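Local coordinates for N2152 (Neocallimastix frontalis, PDB 5U22), which is a family 39 glycoside hydrolase of a rumen anaerobic fungus, a TIM barrel joined to a beta sandwich, and probably cleaves rare arabinosyl substrates, at residues S260-I265 with W303-W308. Residues are numbered along the deposited sequence; the frame is centred on the assembly and turned at random.
Sequences SSARFI and WYFYKW
I265 lays its terminal methyl CD1 over one face of the Y306 ring, 4.2 Å from the centroid and 24° off the ring normal, a CH-pi contact displaced toward the CZ/CE2 rim. I265 CD1 also meets the edge of the F305 ring, 3.9 Å from F305 CE2, so it sits in the corner formed by the face of one ring and the edge of the other, both on helix 301-310. With CG1 beside the backbone N and the chain then extended, I265 reaches across to both rings. F305, its CG anti to the backbone N (chi1 -166°), points toward the other helix and sets CZ 3.5 Å from CB of A262; these two residues also have the nearest CA atoms across the contact. Y306 brings its hydroxyl end to S261, where OH lies 3.4 Å from CB. The two hydroxyls do not bond directly: one water bridges them, donating to S261 OG at 2.7 Å and lying 3.1 Å from Y306 OH. S261 OG also bonds Q257 O one turn back, and Y306 OH bonds the hydroxyl of Y247, so the buried phenol oxygen has both Y247 and the water as partners, which probably limits the ring's freedom to turn. A leucine in place of Y306 would probably leave the Y247 hydroxyl and the water without this partner and take away the flat face on which the I265 methyl rests. The segment axes come within 10.9 Å and run in the same general direction, inclined by 28°. The contact is wedged where the two domains meet: Y306 ties helix 301-310 to barrel strand 242-247, while on the sandwich side F305 touches I345 and I376 of strands 341-347 and 368-376, and I265 of helix 258-270 rests on A332 of strand 330-336.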
ATOM      1  N   SER A 260      -7.483  -3.067 -10.774  1.00 14.14           N
ATOM      2  CA  SER A 260      -7.803  -3.296  -9.370  1.00 12.88           C
ATOM      3  C   SER A 260      -7.024  -2.342  -8.476  1.00 17.89           C
ATOM      4  O   SER A 260      -7.592  -1.710  -7.572  1.00 14.55           O
ATOM      5  CB  SER A 260      -7.496  -4.741  -8.997  1.00 16.10           C
ATOM      6  OG  SER A 260      -7.567  -4.894  -7.592  1.00 16.44           O
ATOM      7  N   SER A 261      -5.723  -2.210  -8.741  1.00 15.95           N
ATOM      8  CA  SER A 261      -4.836  -1.442  -7.870  1.00 16.17           C
ATOM      9  C   SER A 261      -5.229   0.025  -7.817  1.00 18.56           C
ATOM     10  O   SER A 261      -5.092   0.671  -6.770  1.00 14.55           O
ATOM     11  CB  SER A 261      -3.391  -1.590  -8.348  1.00 15.07           C
ATOM     12  OG  SER A 261      -3.024  -2.962  -8.407  1.00 17.33           O
ATOM     13  N   ALA A 262      -5.715   0.572  -8.938  1.00 15.46           N
ATOM     14  CA  ALA A 262      -6.108   1.979  -8.957  1.00 13.25           C
ATOM     15  C   ALA A 262      -7.092   2.308  -7.841  1.00 15.44           C
ATOM     16  O   ALA A 262      -7.070   3.415  -7.296  1.00 15.52           O
ATOM     17  CB  ALA A 262      -6.730   2.331 -10.306  1.00 16.71           C
ATOM     18  N   ARG A 263      -7.966   1.366  -7.495  1.00 13.83           N
ATOM     19  CA  ARG A 263      -8.989   1.645  -6.493  1.00 14.27           C
ATOM     20  C   ARG A 263      -8.398   1.692  -5.093  1.00 15.66           C
ATOM     21  O   ARG A 263      -8.790   2.534  -4.278  1.00 15.54           O
ATOM     22  CB  ARG A 263     -10.092   0.592  -6.566  1.00 15.06           C
ATOM     23  CG  ARG A 263     -10.682   0.403  -7.952  1.00 16.42           C
ATOM     24  CD  ARG A 263     -11.494  -0.914  -8.015  1.00 16.12           C
ATOM     25  NE  ARG A 263     -10.699  -2.098  -7.671  1.00 18.40           N
ATOM     26  CZ  ARG A 263     -11.210  -3.315  -7.547  1.00 18.85           C
ATOM     27  NH1 ARG A 263     -12.514  -3.502  -7.745  1.00 15.28           N
ATOM     28  NH2 ARG A 263     -10.421  -4.346  -7.226  1.00 14.78           N
ATOM     29  N   PHE A 264      -7.468   0.786  -4.786  1.00 17.10           N
ATOM     30  CA  PHE A 264      -6.796   0.833  -3.489  1.00 14.61           C
ATOM     31  C   PHE A 264      -5.979   2.108  -3.356  1.00 15.21           C
ATOM     32  O   PHE A 264      -6.002   2.784  -2.319  1.00 14.13           O
ATOM     33  CB  PHE A 264      -5.887  -0.384  -3.322  1.00 12.69           C
ATOM     34  CG  PHE A 264      -6.625  -1.691  -3.122  1.00 13.70           C
ATOM     35  CD1 PHE A 264      -7.074  -2.062  -1.865  1.00 16.62           C
ATOM     36  CD2 PHE A 264      -6.855  -2.547  -4.188  1.00 15.87           C
ATOM     37  CE1 PHE A 264      -7.742  -3.256  -1.666  1.00 17.00           C
ATOM     38  CE2 PHE A 264      -7.531  -3.756  -4.002  1.00 18.81           C
ATOM     39  CZ  PHE A 264      -7.976  -4.111  -2.739  1.00 14.34           C
ATOM     40  N   ILE A 265      -5.240   2.444  -4.408  1.00 15.43           N
ATOM     41  CA  ILE A 265      -4.460   3.673  -4.403  1.00 18.28           C
ATOM     42  C   ILE A 265      -5.368   4.875  -4.169  1.00 14.06           C
ATOM     43  O   ILE A 265      -5.114   5.705  -3.289  1.00 15.89           O
ATOM     44  CB  ILE A 265      -3.670   3.801  -5.717  1.00 13.43           C
ATOM     45  CG1 ILE A 265      -2.536   2.772  -5.760  1.00 11.50           C
ATOM     46  CG2 ILE A 265      -3.151   5.220  -5.893  1.00 14.97           C
ATOM     47  CD1 ILE A 265      -1.927   2.574  -7.144  1.00 12.85           C
ATOM     48  N   TRP A 303       3.710  -2.930 -12.965  1.00 13.88           N
ATOM     49  CA  TRP A 303       4.907  -2.119 -12.771  1.00 16.40           C
ATOM     50  C   TRP A 303       4.713  -0.740 -13.380  1.00 16.55           C
ATOM     51  O   TRP A 303       4.992   0.284 -12.750  1.00 17.27           O
ATOM     52  CB  TRP A 303       6.119  -2.809 -13.389  1.00 13.96           C
ATOM     53  CG  TRP A 303       7.407  -2.173 -12.982  1.00 14.51           C
ATOM     54  CD1 TRP A 303       8.214  -2.552 -11.947  1.00 14.55           C
ATOM     55  CD2 TRP A 303       8.047  -1.046 -13.601  1.00 16.61           C
ATOM     56  NE1 TRP A 303       9.311  -1.729 -11.882  1.00 14.98           N
ATOM     57  CE2 TRP A 303       9.233  -0.798 -12.887  1.00 16.82           C
ATOM     58  CE3 TRP A 303       7.733  -0.225 -14.693  1.00 17.59           C
ATOM     59  CZ2 TRP A 303      10.107   0.249 -13.221  1.00 17.97           C
ATOM     60  CZ3 TRP A 303       8.605   0.817 -15.024  1.00 18.01           C
ATOM     61  CH2 TRP A 303       9.778   1.038 -14.289  1.00 19.58           C
ATOM     62  N   TYR A 304       4.189  -0.698 -14.603  1.00 14.86           N
ATOM     63  CA  TYR A 304       4.025   0.580 -15.283  1.00 18.73           C
ATOM     64  C   TYR A 304       2.968   1.449 -14.606  1.00 16.57           C
ATOM     65  O   TYR A 304       3.130   2.675 -14.533  1.00 16.49           O
ATOM     66  CB  TYR A 304       3.689   0.339 -16.750  1.00 16.12           C
ATOM     67  CG  TYR A 304       4.867  -0.205 -17.526  1.00 16.02           C
ATOM     68  CD1 TYR A 304       5.017  -1.573 -17.739  1.00 18.14           C
ATOM     69  CD2 TYR A 304       5.840   0.656 -18.031  1.00 18.91           C
ATOM     70  CE1 TYR A 304       6.113  -2.072 -18.450  1.00 17.37           C
ATOM     71  CE2 TYR A 304       6.935   0.162 -18.745  1.00 17.12           C
ATOM     72  CZ  TYR A 304       7.055  -1.196 -18.952  1.00 15.74           C
ATOM     73  OH  TYR A 304       8.147  -1.666 -19.653  1.00 25.67           O
ATOM     74  N   PHE A 305       1.889   0.841 -14.091  1.00 16.66           N
ATOM     75  CA  PHE A 305       0.897   1.631 -13.366  1.00 13.54           C
ATOM     76  C   PHE A 305       1.497   2.219 -12.092  1.00 17.56           C
ATOM     77  O   PHE A 305       1.318   3.411 -11.808  1.00 15.86           O
ATOM     78  CB  PHE A 305      -0.363   0.805 -13.046  1.00 11.61           C
ATOM     79  CG  PHE A 305      -1.536   1.652 -12.607  1.00 19.66           C
ATOM     80  CD1 PHE A 305      -2.256   2.400 -13.534  1.00 18.54           C
ATOM     81  CD2 PHE A 305      -1.905   1.722 -11.271  1.00 16.80           C
ATOM     82  CE1 PHE A 305      -3.317   3.195 -13.138  1.00 13.83           C
ATOM     83  CE2 PHE A 305      -2.976   2.511 -10.865  1.00 14.44           C
ATOM     84  CZ  PHE A 305      -3.675   3.257 -11.800  1.00 14.65           C
ATOM     85  N   TYR A 306       2.250   1.414 -11.333  1.00 16.12           N
ATOM     86  CA  TYR A 306       2.864   1.934 -10.119  1.00 14.20           C
ATOM     87  C   TYR A 306       3.989   2.918 -10.423  1.00 13.90           C
ATOM     88  O   TYR A 306       4.295   3.770  -9.585  1.00 16.47           O
ATOM     89  CB  TYR A 306       3.342   0.768  -9.243  1.00 14.34           C
ATOM     90  CG  TYR A 306       2.207   0.209  -8.398  1.00 13.51           C
ATOM     91  CD1 TYR A 306       1.233  -0.618  -8.953  1.00 12.87           C
ATOM     92  CD2 TYR A 306       2.094   0.544  -7.056  1.00 15.14           C
ATOM     93  CE1 TYR A 306       0.187  -1.110  -8.172  1.00 13.86           C
ATOM     94  CE2 TYR A 306       1.064   0.056  -6.272  1.00 15.81           C
ATOM     95  CZ  TYR A 306       0.114  -0.764  -6.831  1.00 16.45           C
ATOM     96  OH  TYR A 306      -0.893  -1.241  -6.019  1.00 14.40           O
ATOM     97  N   LYS A 307       4.598   2.836 -11.609  1.00 14.02           N
ATOM     98  CA  LYS A 307       5.572   3.851 -11.999  1.00 14.12           C
ATOM     99  C   LYS A 307       4.893   5.204 -12.191  1.00 16.07           C
ATOM    100  O   LYS A 307       5.401   6.236 -11.727  1.00 15.64           O
ATOM    101  CB  LYS A 307       6.297   3.405 -13.272  1.00 16.81           C
ATOM    102  CG  LYS A 307       7.196   4.477 -13.905  1.00 23.07           C
ATOM    103  CD  LYS A 307       8.477   4.685 -13.128  1.00 26.15           C
ATOM    104  CE  LYS A 307       9.394   5.708 -13.831  1.00 20.16           C
ATOM    105  NZ  LYS A 307      10.259   6.412 -12.862  1.00 28.63           N
ATOM    106  N   TRP A 308       3.744   5.219 -12.877  1.00 17.00           N
ATOM    107  CA  TRP A 308       2.950   6.442 -12.982  1.00 16.92           C
ATOM    108  C   TRP A 308       2.669   7.012 -11.603  1.00 18.76           C
ATOM    109  O   TRP A 308       2.813   8.217 -11.359  1.00 16.56           O
ATOM    110  CB  TRP A 308       1.623   6.147 -13.670  1.00 15.29           C
ATOM    111  CG  TRP A 308       1.663   5.922 -15.128  1.00 19.38           C
ATOM    112  CD1 TRP A 308       2.696   6.153 -15.978  1.00 16.49           C
ATOM    113  CD2 TRP A 308       0.592   5.409 -15.918  1.00 15.09           C
ATOM    114  NE1 TRP A 308       2.330   5.825 -17.266  1.00 18.61           N
ATOM    115  CE2 TRP A 308       1.039   5.363 -17.251  1.00 16.92           C
ATOM    116  CE3 TRP A 308      -0.710   4.982 -15.625  1.00 16.67           C
ATOM    117  CZ2 TRP A 308       0.229   4.912 -18.298  1.00 20.68           C
ATOM    118  CZ3 TRP A 308      -1.512   4.535 -16.661  1.00 19.15           C
ATOM    119  CH2 TRP A 308      -1.040   4.502 -17.981  1.00 18.36           C
TER
HETATM  120  O   HOH W   1      -1.600  -4.244  -6.503  1.00 17.79           O